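Local atomic coordinates of putative ABC transporter subunit, substrate-binding component (Rhodopseudomonas palustris, PDB entry 4EVQ), a protein that binds 4-hydroxybenzoate and probably delivers such lignin-derived benzoates to an ABC transporter, as the solute-binding component of the uptake system. Residues I147-T156 with F171-G180; D254-D265 with F345-V356. All coordinates share one frame; numbering follows the deposited sequence.

Interaction 1: I147-T156 with F171-G180; sequences IKAGLKKAVT and FKKSFTAGKG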
loop_
_atom_site.group_PDB
_atom_site.type_symbol
_atom_site.label_atom_id
_atom_site.label_comp_id
_atom_site.label_asym_id
_atom_site.label_seq_id
_atom_site.Cartn_x
_atom_site.Cartn_y
_atom_site.Cartn_z
ATOM N N ILE A 147 -3.099 9.971 -19.366
ATOM C CA ILE A 147 -2.989 10.099 -20.833
ATOM C C ILE A 147 -4.334 9.759 -21.447
ATOM O O ILE A 147 -4.795 10.478 -22.359
ATOM C CB ILE A 147 -1.866 9.207 -21.336
ATOM C CG1 ILE A 147 -0.476 9.734 -20.901
ATOM C CG2 ILE A 147 -1.956 9.066 -22.890
ATOM C CD1 ILE A 147 -0.082 11.104 -21.438
ATOM N N LYS A 148 -4.969 8.692 -20.992
ATOM C CA LYS A 148 -6.254 8.283 -21.574
ATOM C C LYS A 148 -7.299 9.379 -21.384
ATOM O O LYS A 148 -8.189 9.574 -22.251
ATOM C CB LYS A 148 -6.672 6.951 -20.944
ATOM C CG LYS A 148 -7.937 6.298 -21.463
ATOM C CD LYS A 148 -8.232 4.967 -20.762
ATOM C CE LYS A 148 -9.509 4.338 -21.340
ATOM N NZ LYS A 148 -9.917 3.097 -20.647
ATOM N N ALA A 149 -7.171 10.157 -20.306
ATOM C CA ALA A 149 -8.064 11.275 -20.020
ATOM C C ALA A 149 -7.753 12.526 -20.864
ATOM O O ALA A 149 -8.447 13.519 -20.742
ATOM C CB ALA A 149 -8.045 11.643 -18.511
ATOM N N GLY A 150 -6.689 12.499 -21.655
ATOM C CA GLY A 150 -6.352 13.623 -22.515
ATOM C C GLY A 150 -5.436 14.678 -21.919
ATOM O O GLY A 150 -5.233 15.728 -22.505
ATOM N N LEU A 151 -4.831 14.376 -20.771
ATOM C CA LEU A 151 -3.893 15.289 -20.148
ATOM C C LEU A 151 -2.513 15.212 -20.777
ATOM O O LEU A 151 -2.095 14.161 -21.263
ATOM C CB LEU A 151 -3.793 14.930 -18.660
ATOM C CG LEU A 151 -5.113 15.148 -17.939
ATOM C CD1 LEU A 151 -5.074 14.457 -16.619
ATOM C CD2 LEU A 151 -5.492 16.626 -17.754
ATOM N N LYS A 152 -1.796 16.332 -20.760
ATOM C CA LYS A 152 -0.605 16.487 -21.576
ATOM C C LYS A 152 0.577 17.173 -20.900
ATOM O O LYS A 152 1.680 17.166 -21.428
ATOM C CB LYS A 152 -0.944 17.322 -22.871
ATOM C CG LYS A 152 -2.090 16.825 -23.768
ATOM C CD LYS A 152 -2.030 17.496 -25.149
ATOM C CE LYS A 152 -1.821 19.022 -25.054
ATOM N NZ LYS A 152 -1.611 19.700 -26.397
ATOM N N LYS A 153 0.351 17.838 -19.761
ATOM C CA LYS A 153 1.361 18.740 -19.215
ATOM C C LYS A 153 1.286 18.710 -17.682
ATOM O O LYS A 153 0.511 19.433 -17.081
ATOM C CB LYS A 153 1.111 20.158 -19.715
ATOM C CG LYS A 153 2.140 21.190 -19.261
ATOM C CD LYS A 153 1.730 22.618 -19.692
ATOM C CE LYS A 153 2.690 23.658 -19.202
ATOM N NZ LYS A 153 2.232 25.080 -19.504
ATOM N N ALA A 154 2.112 17.852 -17.063
ATOM C CA ALA A 154 1.983 17.584 -15.652
ATOM C C ALA A 154 3.079 18.215 -14.826
ATOM O O ALA A 154 4.213 18.397 -15.292
ATOM C CB ALA A 154 2.051 16.062 -15.410
ATOM N N VAL A 155 2.736 18.546 -13.593
ATOM C CA VAL A 155 3.736 18.752 -12.547
ATOM C C VAL A 155 3.519 17.663 -11.494
ATOM O O VAL A 155 2.376 17.327 -11.184
ATOM C CB VAL A 155 3.576 20.131 -11.872
ATOM C CG1 VAL A 155 4.452 20.269 -10.609
ATOM C CG2 VAL A 155 3.885 21.235 -12.845
ATOM N N THR A 156 4.611 17.095 -10.965
ATOM C CA THR A 156 4.506 16.118 -9.888
ATOM C C THR A 156 4.930 16.744 -8.558
ATOM O O THR A 156 5.766 17.680 -8.542
ATOM C CB THR A 156 5.337 14.859 -10.119
ATOM O OG1 THR A 156 6.707 15.176 -9.996
ATOM C CG2 THR A 156 5.058 14.248 -11.467
ATOM N N PHE A 171 4.983 6.956 -12.976
ATOM C CA PHE A 171 4.095 7.883 -13.617
ATOM C C PHE A 171 4.778 8.532 -14.829
ATOM O O PHE A 171 4.194 8.653 -15.901
ATOM C CB PHE A 171 3.664 8.964 -12.599
ATOM C CG PHE A 171 3.194 10.241 -13.260
ATOM C CD1 PHE A 171 1.931 10.342 -13.784
ATOM C CD2 PHE A 171 4.061 11.297 -13.404
ATOM C CE1 PHE A 171 1.560 11.476 -14.525
ATOM C CE2 PHE A 171 3.673 12.436 -14.098
ATOM C CZ PHE A 171 2.407 12.500 -14.654
ATOM N N LYS A 172 5.999 8.993 -14.650
ATOM C CA LYS A 172 6.680 9.747 -15.707
ATOM C C LYS A 172 6.894 8.822 -16.900
ATOM O O LYS A 172 6.763 9.258 -18.041
ATOM C CB LYS A 172 8.016 10.317 -15.246
ATOM C CG LYS A 172 7.887 11.465 -14.288
ATOM C CD LYS A 172 9.225 11.884 -13.695
ATOM C CE LYS A 172 10.092 12.455 -14.689
ATOM N NZ LYS A 172 11.387 12.824 -13.972
ATOM N N LYS A 173 7.235 7.570 -16.658
ATOM C CA LYS A 173 7.426 6.647 -17.763
ATOM C C LYS A 173 6.189 6.481 -18.585
ATOM O O LYS A 173 6.269 6.538 -19.813
ATOM C CB LYS A 173 7.937 5.312 -17.264
ATOM C CG LYS A 173 9.353 5.402 -16.756
ATOM C CD LYS A 173 9.810 4.105 -16.132
ATOM C CE LYS A 173 11.121 4.326 -15.392
ATOM N NZ LYS A 173 11.422 3.210 -14.458
ATOM N N SER A 174 5.037 6.282 -17.993
ATOM C CA SER A 174 3.842 6.074 -18.798
ATOM C C SER A 174 3.255 7.357 -19.334
ATOM O O SER A 174 2.617 7.350 -20.417
ATOM C CB SER A 174 2.781 5.275 -18.030
ATOM O OG SER A 174 2.324 6.035 -16.935
ATOM N N PHE A 175 3.485 8.467 -18.652
ATOM C CA PHE A 175 2.990 9.744 -19.135
ATOM C C PHE A 175 3.804 10.210 -20.322
ATOM O O PHE A 175 3.224 10.652 -21.344
ATOM C CB PHE A 175 3.049 10.772 -18.011
ATOM C CG PHE A 175 2.133 11.970 -18.222
ATOM C CD1 PHE A 175 0.767 11.853 -18.086
ATOM C CD2 PHE A 175 2.652 13.214 -18.578
ATOM C CE1 PHE A 175 -0.075 12.948 -18.275
ATOM C CE2 PHE A 175 1.803 14.309 -18.733
ATOM C CZ PHE A 175 0.460 14.175 -18.573
ATOM N N THR A 176 5.114 10.080 -20.250
ATOM C CA THR A 176 5.937 10.476 -21.373
ATOM C C THR A 176 5.866 9.468 -22.535
ATOM O O THR A 176 6.004 9.893 -23.696
ATOM C CB THR A 176 7.416 10.696 -20.980
ATOM O OG1 THR A 176 8.015 9.465 -20.579
ATOM C CG2 THR A 176 7.545 11.729 -19.882
ATOM N N ALA A 177 5.688 8.169 -22.281
ATOM C CA ALA A 177 5.477 7.204 -23.386
ATOM C C ALA A 177 4.224 7.577 -24.122
ATOM O O ALA A 177 4.166 7.390 -25.362
ATOM C CB ALA A 177 5.377 5.784 -22.861
ATOM N N GLY A 178 3.207 8.089 -23.460
ATOM C CA GLY A 178 1.989 8.532 -24.091
ATOM C C GLY A 178 2.077 9.936 -24.674
ATOM O O GLY A 178 1.025 10.500 -25.015
ATOM N N LYS A 179 3.304 10.501 -24.702
ATOM C CA LYS A 179 3.648 11.794 -25.325
ATOM C C LYS A 179 3.209 12.999 -24.522
ATOM O O LYS A 179 3.178 14.133 -25.001
ATOM C CB LYS A 179 3.150 11.884 -26.790
ATOM C CG LYS A 179 3.702 10.721 -27.658
ATOM C CD LYS A 179 5.213 10.586 -27.576
ATOM C CE LYS A 179 5.932 11.779 -28.215
ATOM N NZ LYS A 179 7.314 11.936 -27.612
ATOM N N GLY A 180 2.880 12.744 -23.251
ATOM C CA GLY A 180 2.746 13.840 -22.298
ATOM C C GLY A 180 4.101 14.388 -21.916
ATOM O O GLY A 180 5.124 13.768 -22.134
#
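Ile147 lays its CD1 methyl on one face of the Phe175 ring, 3.9 Å from the centroid and 25° off the ring normal, a CH-pi contact. The opposite face of that ring takes CZ of Phe171, so each face has one carbon set toward its rim. Phe175 reaches this slot because its CG stands anti to the backbone N (chi1 -160°), sending the ring toward the other segment. Its far rim then runs along the backbone of 151-153: CZ lies 3.7 Å from Leu151 O, and Lys153 N sits at the edge in the ring plane. Ala154 CB is shared by the two rings, 3.8 Å from Phe175 CE2 and, at the edge of the Phe171 ring, 3.7 Å from CZ. Thr156 adds its methyl, CG2 meeting Phe171 CE2 at 3.5 Å, while its OG1 is hydrogen-bonded to Asp185. No hydrogen bond crosses the interface. A Schellman motif with Lys179 at positive phi ends the helix, and Gly180 CA comes 3.6 Å from Lys152 O. Within a beta-alpha-beta unit completed by strand 181-188, residues 171-177 of helix 162-177 run antiparallel (172°) to residues 153-156 of strand 153-159, and Met146 of helix 135-148 touches both phenylalanines.

Interaction 2: D254-D265 with F345-V356; sequences DGIKTVLHYVSD and FYLRELKGGKSV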
loop_
_atom_site.group_PDB
_atom_site.type_symbol
_atom_site.label_atom_id
_atom_site.label_comp_id
_atom_site.label_asym_id
_atom_site.label_seq_id
_atom_site.Cartn_x
_atom_site.Cartn_y
_atom_site.Cartn_z
ATOM N N ASP A 254 -13.582 16.929 -3.269
ATOM C CA ASP A 254 -14.450 16.520 -4.340
ATOM C C ASP A 254 -13.766 16.775 -5.670
ATOM O O ASP A 254 -13.227 17.854 -5.929
ATOM C CB ASP A 254 -15.781 17.273 -4.312
ATOM C CG ASP A 254 -16.772 16.768 -3.237
ATOM O OD1 ASP A 254 -16.745 15.558 -2.906
ATOM O OD2 ASP A 254 -17.665 17.593 -2.848
ATOM N N GLY A 255 -13.814 15.754 -6.511
ATOM C CA GLY A 255 -13.308 15.794 -7.864
ATOM C C GLY A 255 -11.879 15.298 -8.054
ATOM O O GLY A 255 -11.420 15.164 -9.173
ATOM N N ILE A 256 -11.179 15.003 -6.964
ATOM C CA ILE A 256 -9.844 14.433 -7.108
ATOM C C ILE A 256 -9.954 13.059 -7.761
ATOM O O ILE A 256 -10.802 12.256 -7.382
ATOM C CB ILE A 256 -9.123 14.333 -5.723
ATOM C CG1 ILE A 256 -8.872 15.737 -5.156
ATOM C CG2 ILE A 256 -7.818 13.543 -5.845
ATOM C CD1 ILE A 256 -8.345 15.676 -3.759
ATOM N N LYS A 257 -9.079 12.795 -8.716
ATOM C CA LYS A 257 -9.069 11.531 -9.427
ATOM C C LYS A 257 -7.863 10.714 -8.953
ATOM O O LYS A 257 -6.770 11.220 -8.806
ATOM C CB LYS A 257 -8.934 11.768 -10.918
ATOM C CG LYS A 257 -10.148 12.460 -11.514
ATOM C CD LYS A 257 -10.971 11.509 -12.273
ATOM C CE LYS A 257 -12.279 12.089 -12.788
ATOM N NZ LYS A 257 -12.178 13.326 -13.547
ATOM N N THR A 258 -8.077 9.422 -8.719
ATOM C CA THR A 258 -6.995 8.552 -8.300
ATOM C C THR A 258 -7.113 7.197 -8.962
ATOM O O THR A 258 -8.151 6.818 -9.491
ATOM C CB THR A 258 -6.915 8.347 -6.761
ATOM O OG1 THR A 258 -8.083 7.690 -6.276
ATOM C CG2 THR A 258 -6.727 9.635 -6.005
ATOM N N VAL A 259 -5.999 6.474 -8.955
ATOM C CA VAL A 259 -5.981 5.083 -9.389
ATOM C C VAL A 259 -5.539 4.220 -8.211
ATOM O O VAL A 259 -4.552 4.545 -7.539
ATOM C CB VAL A 259 -5.072 4.904 -10.603
ATOM C CG1 VAL A 259 -4.844 3.440 -10.898
ATOM C CG2 VAL A 259 -5.669 5.612 -11.835
ATOM N N LEU A 260 -6.271 3.146 -7.945
ATOM C CA LEU A 260 -5.924 2.267 -6.829
ATOM C C LEU A 260 -6.510 0.891 -7.096
ATOM O O LEU A 260 -7.535 0.742 -7.739
ATOM C CB LEU A 260 -6.482 2.814 -5.483
ATOM C CG LEU A 260 -5.829 2.277 -4.207
ATOM C CD1 LEU A 260 -4.370 2.686 -4.100
ATOM C CD2 LEU A 260 -6.644 2.796 -3.000
ATOM N N HIS A 261 -5.887 -0.083 -6.456
ATOM C CA HIS A 261 -6.301 -1.482 -6.453
ATOM C C HIS A 261 -7.477 -1.806 -5.540
ATOM O O HIS A 261 -7.857 -2.954 -5.413
ATOM C CB HIS A 261 -5.083 -2.359 -6.179
ATOM C CG HIS A 261 -4.313 -1.952 -4.978
ATOM N ND1 HIS A 261 -3.609 -0.767 -4.945
ATOM C CD2 HIS A 261 -4.089 -2.572 -3.800
ATOM C CE1 HIS A 261 -3.024 -0.652 -3.770
ATOM N NE2 HIS A 261 -3.288 -1.733 -3.061
ATOM N N TYR A 262 -8.056 -0.810 -4.897
ATOM C CA TYR A 262 -9.255 -0.999 -4.073
ATOM C C TYR A 262 -10.163 0.213 -4.195
ATOM O O TYR A 262 -9.680 1.322 -4.346
ATOM C CB TYR A 262 -8.878 -1.196 -2.585
ATOM C CG TYR A 262 -10.065 -1.417 -1.708
ATOM C CD1 TYR A 262 -10.824 -2.589 -1.777
ATOM C CD2 TYR A 262 -10.431 -0.451 -0.762
ATOM C CE1 TYR A 262 -11.931 -2.759 -0.997
ATOM C CE2 TYR A 262 -11.545 -0.637 0.040
ATOM C CZ TYR A 262 -12.278 -1.805 -0.068
ATOM O OH TYR A 262 -13.384 -1.958 0.744
ATOM N N VAL A 263 -11.468 -0.029 -4.164
ATOM C CA VAL A 263 -12.468 1.031 -4.034
ATOM C C VAL A 263 -13.519 0.476 -3.091
ATOM O O VAL A 263 -13.869 -0.690 -3.186
ATOM C CB VAL A 263 -13.207 1.349 -5.348
ATOM C CG1 VAL A 263 -13.792 2.780 -5.279
ATOM C CG2 VAL A 263 -12.420 1.156 -6.516
ATOM N N SER A 264 -14.038 1.288 -2.165
ATOM C CA SER A 264 -14.862 0.695 -1.120
ATOM C C SER A 264 -16.178 0.196 -1.628
ATOM O O SER A 264 -16.753 -0.658 -0.974
ATOM C CB SER A 264 -15.058 1.611 0.081
ATOM O OG SER A 264 -15.640 2.759 -0.351
ATOM N N ASP A 265 -16.607 0.665 -2.796
ATOM C CA ASP A 265 -17.872 0.256 -3.381
ATOM C C ASP A 265 -17.814 -1.006 -4.209
ATOM O O ASP A 265 -18.814 -1.357 -4.820
ATOM C CB ASP A 265 -18.542 1.415 -4.204
ATOM C CG ASP A 265 -17.739 1.859 -5.421
ATOM O OD1 ASP A 265 -16.768 1.197 -5.776
ATOM O OD2 ASP A 265 -18.128 2.885 -6.070
ATOM N N PHE A 345 -6.345 -2.397 -11.289
ATOM C CA PHE A 345 -6.313 -1.026 -10.787
ATOM C C PHE A 345 -7.520 -0.291 -11.324
ATOM O O PHE A 345 -7.800 -0.321 -12.513
ATOM C CB PHE A 345 -5.014 -0.308 -11.161
ATOM C CG PHE A 345 -3.805 -0.844 -10.459
ATOM C CD1 PHE A 345 -3.446 -0.367 -9.200
ATOM C CD2 PHE A 345 -3.044 -1.840 -11.027
ATOM C CE1 PHE A 345 -2.350 -0.880 -8.503
ATOM C CE2 PHE A 345 -1.952 -2.336 -10.330
ATOM C CZ PHE A 345 -1.589 -1.826 -9.080
ATOM N N TYR A 346 -8.242 0.363 -10.439
ATOM C CA TYR A 346 -9.454 1.093 -10.783
ATOM C C TYR A 346 -9.226 2.601 -10.818
ATOM O O TYR A 346 -8.503 3.146 -9.980
ATOM C CB TYR A 346 -10.540 0.776 -9.742
ATOM C CG TYR A 346 -10.682 -0.721 -9.423
ATOM C CD1 TYR A 346 -11.407 -1.570 -10.247
ATOM C CD2 TYR A 346 -10.102 -1.277 -8.287
ATOM C CE1 TYR A 346 -11.533 -2.925 -9.954
ATOM C CE2 TYR A 346 -10.219 -2.635 -7.993
ATOM C CZ TYR A 346 -10.950 -3.450 -8.832
ATOM O OH TYR A 346 -11.104 -4.813 -8.581
ATOM N N LEU A 347 -9.856 3.263 -11.786
ATOM C CA LEU A 347 -9.952 4.699 -11.812
ATOM C C LEU A 347 -11.039 5.093 -10.839
ATOM O O LEU A 347 -12.091 4.470 -10.814
ATOM C CB LEU A 347 -10.293 5.178 -13.235
ATOM C CG LEU A 347 -10.480 6.690 -13.404
ATOM C CD1 LEU A 347 -9.147 7.413 -13.193
ATOM C CD2 LEU A 347 -11.069 6.970 -14.809
ATOM N N ARG A 348 -10.775 6.112 -10.036
ATOM C CA ARG A 348 -11.700 6.538 -8.996
ATOM C C ARG A 348 -11.819 8.052 -8.979
ATOM O O ARG A 348 -10.909 8.747 -9.393
ATOM C CB ARG A 348 -11.214 6.110 -7.608
ATOM C CG ARG A 348 -10.657 4.683 -7.592
ATOM C CD ARG A 348 -10.220 4.211 -6.245
ATOM N NE ARG A 348 -9.329 5.147 -5.575
ATOM C CZ ARG A 348 -9.109 5.158 -4.264
ATOM N NH1 ARG A 348 -9.632 4.218 -3.504
ATOM N NH2 ARG A 348 -8.397 6.108 -3.724
ATOM N N GLU A 349 -12.899 8.535 -8.404
ATOM C CA GLU A 349 -13.043 9.958 -8.122
ATOM C C GLU A 349 -13.554 10.102 -6.708
ATOM O O GLU A 349 -14.456 9.362 -6.282
ATOM C CB GLU A 349 -14.047 10.629 -9.093
ATOM C CG GLU A 349 -14.215 12.123 -8.895
ATOM C CD GLU A 349 -15.150 12.746 -9.899
ATOM O OE1 GLU A 349 -15.495 12.080 -10.885
ATOM O OE2 GLU A 349 -15.532 13.907 -9.666
ATOM N N LEU A 350 -13.023 11.069 -5.981
ATOM C CA LEU A 350 -13.544 11.372 -4.671
ATOM C C LEU A 350 -14.797 12.211 -4.862
ATOM O O LEU A 350 -14.758 13.273 -5.511
ATOM C CB LEU A 350 -12.443 12.067 -3.870
ATOM C CG LEU A 350 -12.618 12.493 -2.448
ATOM C CD1 LEU A 350 -13.240 11.345 -1.662
ATOM C CD2 LEU A 350 -11.282 12.977 -1.901
ATOM N N LYS A 351 -15.934 11.708 -4.393
ATOM C CA LYS A 351 -17.207 12.407 -4.511
ATOM C C LYS A 351 -18.032 12.082 -3.304
ATOM O O LYS A 351 -18.295 10.920 -3.014
ATOM C CB LYS A 351 -17.950 11.942 -5.758
ATOM C CG LYS A 351 -18.966 12.987 -6.224
ATOM C CD LYS A 351 -18.290 14.307 -6.668
ATOM C CE LYS A 351 -19.320 15.340 -7.006
ATOM N NZ LYS A 351 -19.334 16.369 -5.967
ATOM N N GLY A 352 -18.480 13.105 -2.593
ATOM C CA GLY A 352 -19.377 12.874 -1.492
ATOM C C GLY A 352 -18.760 12.215 -0.288
ATOM O O GLY A 352 -19.464 11.568 0.483
ATOM N N GLY A 353 -17.459 12.406 -0.096
ATOM C CA GLY A 353 -16.805 11.842 1.065
ATOM C C GLY A 353 -16.354 10.399 0.944
ATOM O O GLY A 353 -16.049 9.786 1.952
ATOM N N LYS A 354 -16.301 9.882 -0.271
ATOM C CA LYS A 354 -15.774 8.548 -0.515
ATOM C C LYS A 354 -15.276 8.511 -1.950
ATOM O O LYS A 354 -15.691 9.315 -2.786
ATOM C CB LYS A 354 -16.831 7.480 -0.272
ATOM C CG LYS A 354 -18.040 7.635 -1.144
ATOM C CD LYS A 354 -19.237 6.906 -0.549
ATOM C CE LYS A 354 -19.865 5.917 -1.544
ATOM N NZ LYS A 354 -20.380 6.618 -2.758
ATOM N N SER A 355 -14.407 7.563 -2.274
ATOM C CA SER A 355 -13.992 7.354 -3.656
ATOM C C SER A 355 -14.992 6.429 -4.297
ATOM O O SER A 355 -15.431 5.473 -3.692
ATOM C CB SER A 355 -12.588 6.757 -3.747
ATOM O OG SER A 355 -11.614 7.752 -3.527
ATOM N N VAL A 356 -15.386 6.752 -5.525
ATOM C CA VAL A 356 -16.280 5.919 -6.306
ATOM C C VAL A 356 -15.546 5.386 -7.512
ATOM O O VAL A 356 -14.625 5.989 -8.018
ATOM C CB VAL A 356 -17.535 6.666 -6.715
ATOM C CG1 VAL A 356 -18.274 7.177 -5.485
ATOM C CG2 VAL A 356 -17.192 7.799 -7.600
HETATM O O HOH W 1 -15.532 13.869 -1.425
HETATM O O HOH W 2 -13.056 15.184 -11.345
HETATM O O HOH W 3 -10.139 9.145 -5.417
HETATM O O HOH W 4 -16.777 3.783 -2.339
#
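Thr258 and Arg348 form an antiparallel hydrogen-bonded pair through their backbones, Arg348 N reaching Thr258 O at 2.8 Å, and Leu260 with Tyr346 repeats the pattern. Ahead of strand 257-260 the ladder continues, Leu350 N to Ile256 O and Gly255 N to Leu350 O, the latter at 172°.

Among side-chain bonds, Arg348 grips Thr258 OG1 side-on with two nitrogens, NE at 2.9 Å and NH2 at 3.0 Å, the hydroxyl oxygen lying in the guanidinium plane. A bend at chi3 (-51°) curls the arginine back over its strand pair, where NH1 makes a weak bond to Tyr262 O. Leu260 CD2 covers one guanidinium face and Ser355 OG the opposite one. A water links Thr258 OG1 to Ser355 OG. A lysine in place of Arg348, lacking the flat three-nitrogen group, would probably leave Thr258 OG1 without its paired donors and Leu260 CD2 without the face it covers.

At the turn 352-353, Asp254 OD1 accepts from Gly352 N at 3.0 Å, a water joins the same oxygen to Gly353 N, and the ion pair of Asp254 OD2 with Lys351 NZ is long, 3.7 Å.

Apolar contacts include Val259 CG1 on Phe345 CB (3.8 Å), while Val263 CG2 touches Tyr346 CB and Arg348 CD. His261 and Phe345 lie side by side with ring planes at 71°.

Since Asp243 forms a salt bridge with Arg348 NH2, the buried guanidinium has both a counter-ion and oxygen acceptors, which is likely to stabilise its charge beside the loop that follows strand 257-260, one strand in from the sheet's outermost strand 354-362.

How the interactions relate
Interactions 1 and 2 reach the same mixed sheet, that of one lobe of the periplasmic binding protein fold. Interaction 1 lies at strand 153-159, next to the outermost strand 181-188; interaction 2 pairs strand 257-260 with 345-351, and strands 209-213 and 235-238 run between them. Their centres are 20 Å apart and their nearest atoms about 7 Å, without touching. Helix 135-148 bridges the gap: its end supplies Ile147 to interaction 1, while its Ile138 touches Leu260 and Phe345 of interaction 2. Bound 4-hydroxybenzoate is about 8 Å from the Leu260 side chain and about 14 Å from that of Phe171, so interaction 2 comes nearer the ligand.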